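Local atomic coordinates of caspase-3 (Porites astreoides, PDB entry 6WI4), a protein that probably cleaves target proteins after aspartate residues as a cysteine protease of the caspase family, acting in coral apoptosis. Residues Thr69-His77 / Thr109-Thr117; Tyr158-Phe169 / Ser209-Ser217. All blocks are in the same frame, centred on the assembly; numbering follows the deposited sequence. Where two conformers were deposited one is given.

Interaction 1. Residues Thr69-His77 / Thr109-Thr117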
loop_
_atom_site.group_PDB
_atom_site.type_symbol
_atom_site.label_atom_id
_atom_site.label_comp_id
_atom_site.label_asym_id
_atom_site.label_seq_id
_atom_site.Cartn_x
_atom_site.Cartn_y
_atom_site.Cartn_z
ATOM N N THR A 69 5.853 -13.292 -0.250
ATOM C CA THR A 69 6.998 -12.386 -0.305
ATOM C C THR A 69 8.277 -13.133 -0.659
ATOM O O THR A 69 9.097 -12.618 -1.422
ATOM C CB THR A 69 7.153 -11.622 1.008
ATOM O OG1 THR A 69 7.447 -12.527 2.076
ATOM C CG2 THR A 69 5.879 -10.871 1.320
ATOM N N LYS A 70 8.433 -14.372 -0.172
ATOM C CA LYS A 70 9.608 -15.159 -0.546
ATOM C C LYS A 70 9.601 -15.492 -2.033
ATOM O O LYS A 70 10.638 -15.403 -2.698
ATOM C CB LYS A 70 9.688 -16.442 0.282
ATOM C CG LYS A 70 10.866 -17.326 -0.137
ATOM C CD LYS A 70 11.129 -18.452 0.834
ATOM C CE LYS A 70 12.389 -19.210 0.425
ATOM N NZ LYS A 70 12.749 -20.282 1.397
ATOM N N GLU A 71 8.443 -15.868 -2.578
ATOM C CA GLU A 71 8.365 -16.135 -4.010
ATOM C C GLU A 71 8.700 -14.898 -4.837
ATOM O O GLU A 71 9.292 -15.020 -5.915
ATOM C CB GLU A 71 6.973 -16.675 -4.361
ATOM C CG GLU A 71 6.723 -18.029 -3.714
ATOM C CD GLU A 71 5.318 -18.556 -3.889
ATOM O OE1 GLU A 71 4.405 -17.788 -4.266
ATOM O OE2 GLU A 71 5.139 -19.764 -3.629
ATOM N N MET A 72 8.347 -13.698 -4.348
ATOM C CA MET A 72 8.710 -12.478 -5.063
ATOM C C MET A 72 10.198 -12.172 -4.918
ATOM O O MET A 72 10.835 -11.690 -5.862
ATOM C CB MET A 72 7.874 -11.299 -4.554
ATOM C CG MET A 72 6.392 -11.426 -4.834
ATOM S SD MET A 72 6.030 -11.557 -6.588
ATOM C CE MET A 72 5.471 -13.255 -6.662
ATOM N N ALA A 73 10.773 -12.452 -3.749
ATOM C CA ALA A 73 12.188 -12.159 -3.527
ATOM C C ALA A 73 13.092 -13.052 -4.366
ATOM O O ALA A 73 14.212 -12.649 -4.707
ATOM C CB ALA A 73 12.520 -12.306 -2.047
ATOM N N ILE A 74 12.636 -14.265 -4.693
ATOM C CA ILE A 74 13.414 -15.211 -5.499
ATOM C C ILE A 74 13.115 -15.078 -6.985
ATOM O O ILE A 74 13.782 -15.733 -7.809
ATOM C CB ILE A 74 13.134 -16.651 -5.018
ATOM C CG1 ILE A 74 14.316 -17.578 -5.297
ATOM C CG2 ILE A 74 11.866 -17.192 -5.645
ATOM C CD1 ILE A 74 14.070 -19.004 -4.823
ATOM N N THR A 75 12.135 -14.255 -7.354
ATOM C CA THR A 75 11.837 -13.978 -8.749
ATOM C C THR A 75 13.013 -13.266 -9.407
ATOM O O THR A 75 13.709 -12.468 -8.773
ATOM C CB THR A 75 10.568 -13.118 -8.839
ATOM O OG1 THR A 75 9.418 -13.915 -8.523
ATOM C CG2 THR A 75 10.386 -12.521 -10.225
ATOM N N ASN A 76 13.258 -13.598 -10.676
ATOM C CA ASN A 76 14.223 -12.872 -11.499
ATOM C C ASN A 76 13.578 -11.580 -11.984
ATOM O O ASN A 76 12.708 -11.601 -12.861
ATOM C CB ASN A 76 14.676 -13.726 -12.681
ATOM C CG ASN A 76 15.475 -12.927 -13.695
ATOM O OD1 ASN A 76 16.166 -11.980 -13.332
ATOM N ND2 ASN A 76 15.384 -13.305 -14.973
ATOM N N HIS A 77 13.996 -10.453 -11.407
ATOM C CA HIS A 77 13.430 -9.163 -11.765
ATOM C C HIS A 77 14.248 -8.436 -12.829
ATOM O O HIS A 77 13.946 -7.282 -13.139
ATOM C CB HIS A 77 13.281 -8.283 -10.515
ATOM C CG HIS A 77 12.288 -8.803 -9.519
ATOM N ND1 HIS A 77 10.944 -8.492 -9.565
ATOM C CD2 HIS A 77 12.450 -9.608 -8.443
ATOM C CE1 HIS A 77 10.326 -9.082 -8.557
ATOM N NE2 HIS A 77 11.218 -9.760 -7.858
ATOM N N THR A 109 9.302 -6.252 4.335
ATOM C CA THR A 109 10.138 -5.425 3.484
ATOM C C THR A 109 11.594 -5.849 3.511
ATOM O O THR A 109 12.291 -5.697 2.503
ATOM C CB THR A 109 9.996 -3.957 3.906
ATOM O OG1 THR A 109 10.128 -3.860 5.327
ATOM C CG2 THR A 109 8.607 -3.457 3.545
ATOM N N ALA A 110 12.053 -6.423 4.630
ATOM C CA ALA A 110 13.456 -6.802 4.762
ATOM C C ALA A 110 13.883 -7.765 3.663
ATOM O O ALA A 110 14.971 -7.620 3.093
ATOM C CB ALA A 110 13.701 -7.429 6.135
ATOM N N ILE A 111 13.035 -8.742 3.340
ATOM C CA ILE A 111 13.395 -9.791 2.395
ATOM C C ILE A 111 13.695 -9.254 0.996
ATOM O O ILE A 111 14.248 -9.982 0.169
ATOM C CB ILE A 111 12.275 -10.858 2.370
ATOM C CG1 ILE A 111 12.716 -12.114 1.614
ATOM C CG2 ILE A 111 11.003 -10.291 1.771
ATOM C CD1 ILE A 111 12.124 -13.392 2.163
ATOM N N PHE A 112 13.415 -7.976 0.730
ATOM C CA PHE A 112 13.672 -7.381 -0.577
ATOM C C PHE A 112 14.913 -6.499 -0.615
ATOM O O PHE A 112 15.324 -6.084 -1.706
ATOM C CB PHE A 112 12.461 -6.561 -1.029
ATOM C CG PHE A 112 11.250 -7.389 -1.308
ATOM C CD1 PHE A 112 11.131 -8.077 -2.501
ATOM C CD2 PHE A 112 10.235 -7.489 -0.373
ATOM C CE1 PHE A 112 10.019 -8.843 -2.760
ATOM C CE2 PHE A 112 9.121 -8.255 -0.625
ATOM C CZ PHE A 112 9.011 -8.933 -1.822
ATOM N N LYS A 113 15.517 -6.193 0.537
ATOM C CA LYS A 113 16.722 -5.374 0.527
ATOM C C LYS A 113 17.907 -6.111 -0.084
ATOM O O LYS A 113 18.874 -5.465 -0.507
ATOM C CB LYS A 113 17.064 -4.920 1.948
ATOM N N ASP A 114 17.851 -7.443 -0.138
ATOM C CA ASP A 114 18.926 -8.268 -0.675
ATOM C C ASP A 114 18.478 -9.047 -1.905
ATOM O O ASP A 114 19.034 -10.111 -2.200
ATOM C CB ASP A 114 19.444 -9.227 0.398
ATOM C CG ASP A 114 19.850 -8.510 1.670
ATOM O OD1 ASP A 114 20.733 -7.628 1.598
ATOM O OD2 ASP A 114 19.279 -8.820 2.739
ATOM N N CYS A 115 17.470 -8.553 -2.620
ATOM C CA CYS A 115 17.020 -9.186 -3.856
ATOM C C CYS A 115 17.806 -8.515 -4.977
ATOM O O CYS A 115 17.537 -7.369 -5.348
ATOM C CB CYS A 115 15.504 -9.059 -4.007
ATOM S SG CYS A 115 14.783 -9.320 -5.660
ATOM N N THR A 116 18.805 -9.229 -5.507
ATOM C CA THR A 116 19.838 -8.583 -6.311
ATOM C C THR A 116 19.270 -7.960 -7.579
ATOM O O THR A 116 19.742 -6.902 -8.020
ATOM C CB THR A 116 20.936 -9.595 -6.653
ATOM O OG1 THR A 116 20.375 -10.660 -7.427
ATOM C CG2 THR A 116 21.533 -10.166 -5.387
ATOM N N THR A 117 18.252 -8.586 -8.174
ATOM C CA THR A 117 17.720 -8.093 -9.436
ATOM C C THR A 117 16.760 -6.920 -9.263
ATOM O O THR A 117 16.252 -6.411 -10.265
ATOM C CB THR A 117 17.035 -9.223 -10.215
ATOM O OG1 THR A 117 16.064 -9.881 -9.393
ATOM C CG2 THR A 117 18.075 -10.243 -10.677
#
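Thr117 meets the loop that leaves helix 62-73 through its hydroxyl: OG1 accepts the backbone N-H of His77 at 2.9 Å, in a fairly straight bond (159°). With chi1 at 53°, OG1 turns to this amide while CG2 lies 3.7 Å from OD1 of Asn76, an oxygen hydrogen-bonded to Thr78 OG1. The same hydroxyl sits at the edge of the His77 imidazole, which is turned back to its own helix: NE2 donates to the carbonyl O of Met72 at 2.8 Å, nearly in the ring plane. A valine in place of Thr117 would probably leave the His77 amide without its acceptor. SG of Cys115 approaches the imidazole obliquely, 3.6 Å from CD2.

At the helical end, CB of Ala73 rests 3.7 Å from CG1 of Ile111, whose CD1 reaches to the backbone of Lys70. In one of its two conformers, the Phe112 ring presents its edge to CB of Met72 (CE1 to CB 3.7 Å) and meets Phe83 of the central sheet. The contact is thus mainly apolar beside the helix and polar at the loop, where Lys121 NZ hydrogen-bonds to the carbonyls of His77 and Thr117, one lysine bridging the two segments.

Interaction 2. Residues Tyr158-Phe169 / Ser209-Ser217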
loop_
_atom_site.group_PDB
_atom_site.type_symbol
_atom_site.label_atom_id
_atom_site.label_comp_id
_atom_site.label_asym_id
_atom_site.label_seq_id
_atom_site.Cartn_x
_atom_site.Cartn_y
_atom_site.Cartn_z
ATOM N N TYR A 158 -5.774 4.955 14.027
ATOM C CA TYR A 158 -6.669 4.216 13.148
ATOM C C TYR A 158 -6.586 4.738 11.714
ATOM O O TYR A 158 -6.181 5.878 11.455
ATOM C CB TYR A 158 -8.117 4.373 13.610
ATOM C CG TYR A 158 -8.509 3.695 14.904
ATOM C CD1 TYR A 158 -8.364 2.326 15.071
ATOM C CD2 TYR A 158 -9.074 4.431 15.943
ATOM C CE1 TYR A 158 -8.759 1.702 16.244
ATOM C CE2 TYR A 158 -9.475 3.817 17.116
ATOM C CZ TYR A 158 -9.313 2.455 17.259
ATOM O OH TYR A 158 -9.711 1.843 18.431
ATOM N N SER A 159 -7.040 3.899 10.787
ATOM C CA SER A 159 -7.258 4.247 9.394
ATOM C C SER A 159 -8.700 3.898 9.069
ATOM O O SER A 159 -9.222 2.901 9.569
ATOM C CB SER A 159 -6.291 3.459 8.500
ATOM O OG SER A 159 -6.395 3.841 7.145
ATOM N N TRP A 160 -9.330 4.695 8.216
ATOM C CA TRP A 160 -10.764 4.585 7.968
ATOM C C TRP A 160 -11.103 3.935 6.636
ATOM O O TRP A 160 -10.472 4.200 5.605
ATOM C CB TRP A 160 -11.404 5.968 8.037
ATOM C CG TRP A 160 -11.570 6.487 9.428
ATOM C CD1 TRP A 160 -10.754 7.365 10.082
ATOM C CD2 TRP A 160 -12.651 6.197 10.324
ATOM N NE1 TRP A 160 -11.253 7.633 11.339
ATOM C CE2 TRP A 160 -12.413 6.922 11.511
ATOM C CE3 TRP A 160 -13.781 5.381 10.243
ATOM C CZ2 TRP A 160 -13.276 6.869 12.603
ATOM C CZ3 TRP A 160 -14.636 5.327 11.337
ATOM C CH2 TRP A 160 -14.373 6.065 12.497
ATOM N N ARG A 161 -12.127 3.091 6.669
ATOM C CA ARG A 161 -12.626 2.361 5.514
ATOM C C ARG A 161 -14.139 2.494 5.485
ATOM O O ARG A 161 -14.789 2.367 6.524
ATOM C CB ARG A 161 -12.228 0.884 5.610
ATOM C CG ARG A 161 -12.976 -0.078 4.679
ATOM C CD ARG A 161 -12.522 -1.524 4.913
ATOM N NE ARG A 161 -12.266 -1.775 6.327
ATOM C CZ ARG A 161 -13.206 -1.975 7.247
ATOM N NH1 ARG A 161 -14.492 -1.999 6.919
ATOM N NH2 ARG A 161 -12.854 -2.164 8.510
ATOM N N ASN A 162 -14.701 2.746 4.304
ATOM C CA ASN A 162 -16.149 2.787 4.149
ATOM C C ASN A 162 -16.654 1.476 3.555
ATOM O O ASN A 162 -16.088 0.957 2.588
ATOM C CB ASN A 162 -16.583 3.953 3.262
ATOM C CG ASN A 162 -18.094 4.071 3.172
ATOM O OD1 ASN A 162 -18.714 3.575 2.235
ATOM N ND2 ASN A 162 -18.699 4.709 4.169
ATOM N N SER A 163 -17.754 0.965 4.115
ATOM C CA SER A 163 -18.225 -0.361 3.734
ATOM C C SER A 163 -18.745 -0.406 2.301
ATOM O O SER A 163 -18.728 -1.472 1.677
ATOM C CB SER A 163 -19.314 -0.818 4.696
ATOM O OG SER A 163 -20.431 0.053 4.623
ATOM N N VAL A 164 -19.196 0.723 1.766
ATOM C CA VAL A 164 -19.733 0.770 0.409
ATOM C C VAL A 164 -18.664 1.163 -0.602
ATOM O O VAL A 164 -18.529 0.530 -1.654
ATOM C CB VAL A 164 -20.932 1.740 0.355
ATOM C CG1 VAL A 164 -21.454 1.856 -1.067
ATOM C CG2 VAL A 164 -22.021 1.287 1.315
ATOM N N ASN A 165 -17.874 2.193 -0.285
ATOM C CA ASN A 165 -16.984 2.828 -1.249
ATOM C C ASN A 165 -15.521 2.452 -1.090
ATOM O O ASN A 165 -14.715 2.839 -1.938
ATOM C CB ASN A 165 -17.097 4.347 -1.150
ATOM C CG ASN A 165 -18.495 4.827 -1.379
ATOM O OD1 ASN A 165 -19.130 4.451 -2.357
ATOM N ND2 ASN A 165 -18.992 5.645 -0.467
ATOM N N GLY A 166 -15.156 1.725 -0.047
ATOM C CA GLY A 166 -13.756 1.407 0.178
ATOM C C GLY A 166 -13.092 2.422 1.082
ATOM O O GLY A 166 -13.727 3.321 1.636
ATOM N N SER A 167 -11.774 2.299 1.204
ATOM C CA SER A 167 -11.063 3.123 2.172
ATOM C C SER A 167 -10.772 4.519 1.631
ATOM O O SER A 167 -10.629 4.739 0.422
ATOM C CB SER A 167 -9.757 2.456 2.614
ATOM O OG SER A 167 -8.810 2.415 1.555
ATOM N N TRP A 168 -10.677 5.470 2.561
ATOM C CA TRP A 168 -10.350 6.840 2.200
ATOM C C TRP A 168 -9.042 6.898 1.426
ATOM O O TRP A 168 -8.943 7.562 0.393
ATOM C CB TRP A 168 -10.222 7.695 3.455
ATOM C CG TRP A 168 -11.471 7.842 4.239
ATOM C CD1 TRP A 168 -12.712 7.357 3.925
ATOM C CD2 TRP A 168 -11.609 8.536 5.480
ATOM N NE1 TRP A 168 -13.614 7.715 4.906
ATOM C CE2 TRP A 168 -12.956 8.437 5.869
ATOM C CE3 TRP A 168 -10.717 9.235 6.300
ATOM C CZ2 TRP A 168 -13.435 9.016 7.044
ATOM C CZ3 TRP A 168 -11.187 9.796 7.467
ATOM C CH2 TRP A 168 -12.534 9.687 7.829
ATOM N N PHE A 169 -8.022 6.197 1.917
ATOM C CA PHE A 169 -6.711 6.251 1.281
ATOM C C PHE A 169 -6.735 5.642 -0.117
ATOM O O PHE A 169 -6.254 6.260 -1.072
ATOM C CB PHE A 169 -5.700 5.541 2.173
ATOM C CG PHE A 169 -4.313 5.447 1.608
ATOM C CD1 PHE A 169 -3.570 6.587 1.350
ATOM C CD2 PHE A 169 -3.737 4.206 1.400
ATOM C CE1 PHE A 169 -2.285 6.491 0.859
ATOM C CE2 PHE A 169 -2.443 4.093 0.910
ATOM C CZ PHE A 169 -1.718 5.238 0.641
ATOM N N SER A 209 -16.800 7.898 17.872
ATOM C CA SER A 209 -16.044 7.688 16.634
ATOM C C SER A 209 -16.421 8.626 15.499
ATOM O O SER A 209 -15.850 8.514 14.407
ATOM C CB SER A 209 -16.222 6.242 16.158
ATOM O OG SER A 209 -17.578 6.032 15.774
ATOM N N ASP A 210 -17.358 9.536 15.711
ATOM C CA ASP A 210 -17.900 10.359 14.643
ATOM C C ASP A 210 -17.068 11.617 14.417
ATOM O O ASP A 210 -16.456 12.166 15.339
ATOM C CB ASP A 210 -19.340 10.744 14.970
ATOM C CG ASP A 210 -20.078 11.299 13.778
ATOM O OD1 ASP A 210 -20.323 10.536 12.826
ATOM O OD2 ASP A 210 -20.410 12.501 13.800
ATOM N N SER A 211 -17.051 12.063 13.160
ATOM C CA SER A 211 -16.370 13.287 12.740
ATOM C C SER A 211 -14.876 13.256 13.026
ATOM O O SER A 211 -14.272 14.285 13.329
ATOM C CB SER A 211 -17.002 14.534 13.374
ATOM O OG SER A 211 -18.352 14.638 12.963
ATOM N N LYS A 212 -14.260 12.086 12.909
ATOM C CA LYS A 212 -12.827 11.942 13.127
ATOM C C LYS A 212 -12.101 12.018 11.791
ATOM O O LYS A 212 -12.706 11.911 10.724
ATOM C CB LYS A 212 -12.496 10.637 13.858
ATOM C CG LYS A 212 -13.237 10.485 15.191
ATOM C CD LYS A 212 -12.909 11.618 16.159
ATOM C CE LYS A 212 -13.482 11.285 17.533
ATOM N NZ LYS A 212 -13.116 12.282 18.575
ATOM N N ARG A 213 -10.794 12.239 11.864
ATOM C CA ARG A 213 -10.015 12.707 10.720
ATOM C C ARG A 213 -8.903 11.717 10.383
ATOM O O ARG A 213 -8.685 10.726 11.085
ATOM C CB ARG A 213 -9.430 14.093 11.010
ATOM C CG ARG A 213 -10.434 15.059 11.651
ATOM C CD ARG A 213 -11.614 15.355 10.725
ATOM N NE ARG A 213 -11.154 15.886 9.455
ATOM C CZ ARG A 213 -10.756 17.139 9.251
ATOM N NH1 ARG A 213 -10.316 17.494 8.056
ATOM N NH2 ARG A 213 -10.800 18.040 10.232
ATOM N N GLN A 214 -8.183 12.012 9.301
ATOM C CA GLN A 214 -7.071 11.165 8.888
ATOM C C GLN A 214 -6.073 11.969 8.069
ATOM O O GLN A 214 -6.431 12.924 7.380
ATOM C CB GLN A 214 -7.576 9.964 8.082
ATOM C CG GLN A 214 -6.543 8.880 7.833
ATOM C CD GLN A 214 -7.191 7.622 7.303
ATOM O OE1 GLN A 214 -8.249 7.211 7.789
ATOM N NE2 GLN A 214 -6.574 7.006 6.294
ATOM N N VAL A 215 -4.807 11.553 8.163
ATOM C CA VAL A 215 -3.680 12.107 7.422
ATOM C C VAL A 215 -2.882 10.909 6.943
ATOM O O VAL A 215 -2.607 10.011 7.742
ATOM C CB VAL A 215 -2.809 12.999 8.334
ATOM C CG1 VAL A 215 -1.510 13.370 7.680
ATOM C CG2 VAL A 215 -3.580 14.247 8.756
ATOM N N SER A 216 -2.547 10.860 5.653
ATOM C CA SER A 216 -1.719 9.756 5.174
ATOM C C SER A 216 -0.255 10.178 5.204
ATOM O O SER A 216 0.072 11.361 5.334
ATOM C CB SER A 216 -2.132 9.309 3.768
ATOM O OG SER A 216 -2.112 10.375 2.831
ATOM N N SER A 217 0.638 9.194 5.139
ATOM C CA SER A 217 2.056 9.492 5.289
ATOM C C SER A 217 2.867 8.654 4.318
ATOM O O SER A 217 2.519 7.507 4.032
ATOM C CB SER A 217 2.526 9.252 6.731
ATOM O OG SER A 217 2.323 7.912 7.141
HETATM O O HOH W 1 -7.990 4.949 4.512
HETATM O O HOH W 2 -9.443 9.262 13.133
#
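The substrate-binding groove of the caspase fold is backed here: strand 156-162 pairs antiparallel with the bound peptide through Trp160 and Arg161, and segment 209-217, a loop that runs into strand 217-220, packs against 156-162 and the start of helix 168-180. Arg161, pointing away from this loop, forms a salt bridge outside the contact, with an acidic side chain of the peptide.

Gln214 is the centre of the contact. Its chain runs out extended, CG anti to the backbone N (chi1 -169°), and brings the amide between the two tryptophans. OE1 accepts the backbone N-H of Trp160 at 2.8 Å, in a bent bond (143°), and lies at the edge of that indole, ring and amide being nearly coplanar. NE2 donates to the carbonyl O of Ser152 and to a water that also bonds Trp160 O and Phe169 N, so the buried amide is held at both ends. CB of Gln214 lies 3.7 Å from CZ3 of Trp168, while CB of Trp160 sits over the centre of the Trp168 ring, 3.5 Å above its plane.

CH2 of Trp160 approaches the carbonyl O of Ser209 to 3.4 Å, and CB of Lys212 lies obliquely by the same indole. A second water links the two segments, accepting from Trp160 NE1 at 3.0 Å and donating to Arg213 O at 2.6 Å.

Interaction 1 closes before interaction 2 opens along the chain, and both belong to one caspase domain. Their centres lie about 31 Å apart, on opposite sides of the chain's centre, with nearest atoms about 13 Å apart. The central mixed sheet is their common neighbour: the contact of 69-77 with 109-117 reaches strands 13-18, 83-88 and 147-151, whereas that of 158-169 with 209-217 touches strand 147-151 and leads into strand 217-220, at one edge of the sheet within this chain. Interaction 1 joins the last part of helix 62-73, and the loop after it, to the turns that follow helix 105-110. Interaction 2 lies at the peptide-binding groove, on the far side of the domain.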